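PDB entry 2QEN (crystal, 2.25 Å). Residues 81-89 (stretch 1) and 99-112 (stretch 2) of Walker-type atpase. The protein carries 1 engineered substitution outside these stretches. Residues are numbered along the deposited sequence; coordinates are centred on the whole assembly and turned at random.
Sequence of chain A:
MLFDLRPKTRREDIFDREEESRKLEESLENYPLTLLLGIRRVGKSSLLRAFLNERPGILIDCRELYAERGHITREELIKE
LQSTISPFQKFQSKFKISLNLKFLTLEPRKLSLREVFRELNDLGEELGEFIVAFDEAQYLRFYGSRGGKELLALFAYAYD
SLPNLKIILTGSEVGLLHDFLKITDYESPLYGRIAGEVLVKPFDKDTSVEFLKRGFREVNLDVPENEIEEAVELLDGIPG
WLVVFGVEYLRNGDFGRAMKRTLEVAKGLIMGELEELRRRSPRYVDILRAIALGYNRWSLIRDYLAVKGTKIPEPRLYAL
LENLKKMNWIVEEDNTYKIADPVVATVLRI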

# COMPACT_ATOMS: atom_id res chain seq x y z
N LEU A 81 10.65 -7.79 -13.45
CA LEU A 81 10.02 -7.17 -14.63
C LEU A 81 9.77 -8.19 -15.75
O LEU A 81 8.70 -8.21 -16.35
CB LEU A 81 10.88 -6.04 -15.18
CG LEU A 81 10.89 -4.71 -14.42
CD1 LEU A 81 12.20 -3.95 -14.65
CD2 LEU A 81 9.71 -3.86 -14.85
N GLN A 82 10.77 -9.04 -16.00
CA GLN A 82 10.67 -10.10 -17.00
C GLN A 82 9.55 -11.09 -16.70
O GLN A 82 8.75 -11.41 -17.59
CB GLN A 82 12.00 -10.85 -17.13
CG GLN A 82 13.09 -10.09 -17.88
CD GLN A 82 14.42 -10.82 -17.86
OE1 GLN A 82 14.81 -11.40 -16.86
NE2 GLN A 82 15.12 -10.79 -18.99
N SER A 83 9.50 -11.58 -15.46
CA SER A 83 8.52 -12.61 -15.10
C SER A 83 7.10 -12.06 -14.95
O SER A 83 6.14 -12.79 -15.14
CB SER A 83 8.95 -13.38 -13.85
OG SER A 83 8.93 -12.55 -12.70
N THR A 84 6.98 -10.78 -14.63
CA THR A 84 5.66 -10.17 -14.46
C THR A 84 4.95 -9.93 -15.79
O THR A 84 3.72 -10.01 -15.87
CB THR A 84 5.73 -8.87 -13.61
OG1 THR A 84 6.34 -9.16 -12.35
CG2 THR A 84 4.34 -8.34 -13.34
N ILE A 85 5.71 -9.62 -16.82
CA ILE A 85 5.14 -9.42 -18.16
C ILE A 85 5.08 -10.71 -18.96
O ILE A 85 4.59 -10.72 -20.09
CB ILE A 85 5.87 -8.28 -18.95
CG1 ILE A 85 4.95 -7.68 -20.02
CG2 ILE A 85 7.20 -8.76 -19.52
CD1 ILE A 85 5.41 -6.30 -20.51
N SER A 86 5.56 -11.81 -18.38
CA SER A 86 5.52 -13.13 -19.04
C SER A 86 4.37 -14.01 -18.51
O SER A 86 3.91 -13.80 -17.40
CB SER A 86 6.88 -13.83 -18.88
OG SER A 86 7.90 -13.09 -19.55
N PRO A 87 3.88 -14.97 -19.34
CA PRO A 87 4.17 -15.18 -20.76
C PRO A 87 3.66 -14.00 -21.58
O PRO A 87 2.49 -13.62 -21.47
CB PRO A 87 3.39 -16.45 -21.12
CG PRO A 87 2.35 -16.59 -20.06
CD PRO A 87 2.95 -15.99 -18.82
N PHE A 88 4.55 -13.40 -22.37
CA PHE A 88 4.21 -12.21 -23.13
C PHE A 88 3.18 -12.47 -24.24
O PHE A 88 2.43 -11.57 -24.62
CB PHE A 88 5.47 -11.52 -23.67
CG PHE A 88 5.20 -10.16 -24.27
CD1 PHE A 88 4.44 -9.22 -23.58
CD2 PHE A 88 5.69 -9.84 -25.53
CE1 PHE A 88 4.18 -7.97 -24.14
CE2 PHE A 88 5.44 -8.60 -26.09
CZ PHE A 88 4.68 -7.66 -25.40
N GLN A 89 3.13 -13.70 -24.75
CA GLN A 89 2.14 -14.08 -25.76
C GLN A 89 0.70 -13.97 -25.25
O GLN A 89 -0.21 -13.64 -26.02
CB GLN A 89 2.43 -15.49 -26.28
CG GLN A 89 3.48 -15.54 -27.37
CD GLN A 89 3.80 -16.96 -27.78
OE1 GLN A 89 4.46 -17.70 -27.04
NE2 GLN A 89 3.34 -17.36 -28.96
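Stretch 2 (99-112) LNLKFLTLEPRKLS

Stretch 2 lies on stretch 1 as an irregular segment with little regular secondary structure. L99 to L101 are extended. Residues 102-105 have helical phi/psi without the regular bonds. L106 and E107 return to extended angles, and P108 and R109 form a short 3-10 segment. Stretch 1 is the end of a helix, a turn with a cis peptide bond before P87, and the start of another helix.

The two stretches run in broadly opposite senses. The start of stretch 2 sits by F88, and its later residues sit by Q82. The CA atoms of F88 and L101 are 8.3 Å apart, and those of Q82 and L104 are 6.0 Å apart. Together the stretches bury 478 Å².

Q82 makes both hydrogen bonds across the contact. Q82 NE2 donates to F103 O at 2.9 Å and to L106 O at 2.7 Å, with N-H...acceptor angles of 152° and 140°. One NH2 group thus serves two backbone carbonyls on the bend of stretch 2. F103 O also accepts a weak bond from L106 N at 3.3 Å, so the carbonyl is shared. Q82 OE1 lies 3.2 Å from P108 CG and has no hydrogen bond to stretch 2. The Q82 CA-to-CB bond points sideways, but the m, t side chain is long enough to bring its amide to these carbonyls. On the way, Q82 CG meets the edge of the F103 ring, 3.7 Å from F103 CE1.

Q82 O is satisfied within stretch 1. S86 OG donates to Q82 O at 2.7 Å. L104 CD2 lies 3.9 Å from the same Q82 O and 4.0 Å from S86 OG, so a methyl packs beside this bonded pair.

The rest of the contact is mostly apolar. I85 CD1 meets L101 CD1 at 3.7 Å, and I85 CG2 meets L104 CD2 at 3.7 Å. F88 CB is 3.6 Å from L104 CD1. L101 CD1 sits over one face of the F88 ring, 4.0 Å from L101 CD1 to the ring centroid and 14° off the normal, a CH-pi contact. L99 O approaches the ring edge, 3.5 Å from F88 CE2.

Stretch 2 also satisfies some of its own groups. T105 N donates to K102 O at 3.1 Å, and K110 N to E107 O at 3.0 Å. K110 NZ forms a salt bridge with E107 OE1 at 3.2 Å. N100 OD1 is bonded elsewhere in the structure. S112 OG caps the helix that follows.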

# COMPACT_ATOMS: atom_id res chain seq x y z
N LEU A 99 4.10 -6.00 -31.67
CA LEU A 99 5.47 -5.82 -31.15
C LEU A 99 5.96 -6.94 -30.25
O LEU A 99 5.20 -7.46 -29.43
CB LEU A 99 5.59 -4.51 -30.36
CG LEU A 99 6.13 -3.21 -30.96
CD1 LEU A 99 6.65 -2.36 -29.82
CD2 LEU A 99 7.24 -3.44 -32.00
N ASN A 100 7.23 -7.31 -30.40
CA ASN A 100 7.91 -8.22 -29.49
C ASN A 100 8.86 -7.44 -28.59
O ASN A 100 9.33 -6.35 -28.95
CB ASN A 100 8.69 -9.29 -30.26
CG ASN A 100 7.78 -10.32 -30.92
OD1 ASN A 100 6.79 -10.78 -30.34
ND2 ASN A 100 8.14 -10.72 -32.14
N LEU A 101 9.14 -7.99 -27.41
CA LEU A 101 10.08 -7.38 -26.49
C LEU A 101 11.40 -8.12 -26.49
O LEU A 101 11.46 -9.31 -26.14
CB LEU A 101 9.50 -7.34 -25.07
CG LEU A 101 8.39 -6.32 -24.75
CD1 LEU A 101 7.80 -6.60 -23.37
CD2 LEU A 101 8.93 -4.89 -24.82
N LYS A 102 12.46 -7.41 -26.90
CA LYS A 102 13.82 -7.95 -26.94
C LYS A 102 14.33 -8.38 -25.56
O LYS A 102 14.95 -9.43 -25.42
CB LYS A 102 14.78 -6.94 -27.58
CG LYS A 102 16.24 -7.40 -27.64
CD LYS A 102 17.00 -6.82 -28.83
CE LYS A 102 18.40 -7.43 -28.91
NZ LYS A 102 19.02 -7.33 -30.27
N PHE A 103 14.05 -7.57 -24.53
CA PHE A 103 14.68 -7.78 -23.23
C PHE A 103 14.29 -9.11 -22.55
O PHE A 103 14.96 -9.56 -21.63
CB PHE A 103 14.53 -6.55 -22.30
CG PHE A 103 13.21 -6.48 -21.56
CD1 PHE A 103 13.05 -7.10 -20.32
CD2 PHE A 103 12.14 -5.76 -22.09
CE1 PHE A 103 11.84 -7.04 -19.63
CE2 PHE A 103 10.92 -5.69 -21.41
CZ PHE A 103 10.77 -6.33 -20.17
N LEU A 104 13.24 -9.74 -23.06
CA LEU A 104 12.77 -11.01 -22.51
C LEU A 104 13.66 -12.20 -22.87
O LEU A 104 13.68 -13.19 -22.15
CB LEU A 104 11.32 -11.30 -22.94
CG LEU A 104 10.23 -10.35 -22.44
CD1 LEU A 104 8.88 -10.89 -22.89
CD2 LEU A 104 10.27 -10.19 -20.93
N THR A 105 14.38 -12.08 -23.99
CA THR A 105 15.33 -13.10 -24.43
C THR A 105 16.65 -12.98 -23.65
O THR A 105 17.44 -13.95 -23.63
CB THR A 105 15.68 -12.96 -25.93
OG1 THR A 105 14.49 -12.66 -26.68
CG2 THR A 105 16.28 -14.25 -26.47
N LEU A 106 16.87 -11.80 -23.04
CA LEU A 106 18.19 -11.46 -22.48
C LEU A 106 18.30 -11.79 -20.99
O LEU A 106 17.33 -11.63 -20.24
CB LEU A 106 18.54 -9.95 -22.73
CG LEU A 106 18.56 -9.52 -24.25
CD1 LEU A 106 19.25 -8.12 -24.48
CD2 LEU A 106 19.28 -10.60 -25.12
N GLU A 107 19.49 -12.23 -20.58
CA GLU A 107 19.78 -12.51 -19.17
C GLU A 107 19.83 -11.21 -18.37
O GLU A 107 20.44 -10.24 -18.82
CB GLU A 107 21.09 -13.31 -19.01
CG GLU A 107 22.24 -12.86 -19.90
CD GLU A 107 23.46 -13.77 -19.83
OE1 GLU A 107 23.80 -14.24 -18.72
OE2 GLU A 107 24.10 -14.01 -20.89
N PRO A 108 19.16 -11.17 -17.20
CA PRO A 108 19.09 -9.97 -16.35
C PRO A 108 20.44 -9.33 -16.04
O PRO A 108 20.53 -8.10 -15.93
CB PRO A 108 18.43 -10.49 -15.07
CG PRO A 108 17.67 -11.68 -15.49
CD PRO A 108 18.40 -12.30 -16.63
N ARG A 109 21.48 -10.16 -15.90
CA ARG A 109 22.87 -9.73 -15.68
C ARG A 109 23.36 -8.69 -16.69
O ARG A 109 24.18 -7.84 -16.36
CB ARG A 109 23.82 -10.94 -15.76
CG ARG A 109 23.97 -11.72 -14.47
CD ARG A 109 25.06 -12.79 -14.58
NE ARG A 109 25.29 -13.46 -13.30
CZ ARG A 109 26.09 -14.51 -13.12
NH1 ARG A 109 26.77 -15.03 -14.14
NH2 ARG A 109 26.22 -15.04 -11.91
N LYS A 110 22.87 -8.79 -17.93
CA LYS A 110 23.39 -7.98 -19.03
C LYS A 110 22.41 -6.91 -19.57
O LYS A 110 22.61 -6.38 -20.67
CB LYS A 110 23.88 -8.91 -20.14
CG LYS A 110 25.02 -9.83 -19.68
CD LYS A 110 25.59 -10.69 -20.80
CE LYS A 110 26.78 -11.53 -20.32
NZ LYS A 110 26.46 -12.44 -19.17
N LEU A 111 21.38 -6.60 -18.79
CA LEU A 111 20.39 -5.57 -19.17
C LEU A 111 20.48 -4.34 -18.25
O LEU A 111 20.73 -4.48 -17.06
CB LEU A 111 18.95 -6.13 -19.11
CG LEU A 111 18.41 -7.00 -20.25
CD1 LEU A 111 17.16 -7.75 -19.83
CD2 LEU A 111 18.13 -6.16 -21.50
N SER A 112 20.27 -3.16 -18.82
CA SER A 112 20.10 -1.95 -18.02
C SER A 112 18.61 -1.64 -17.82
O SER A 112 17.76 -2.04 -18.62
CB SER A 112 20.82 -0.75 -18.64
OG SER A 112 20.07 -0.15 -19.68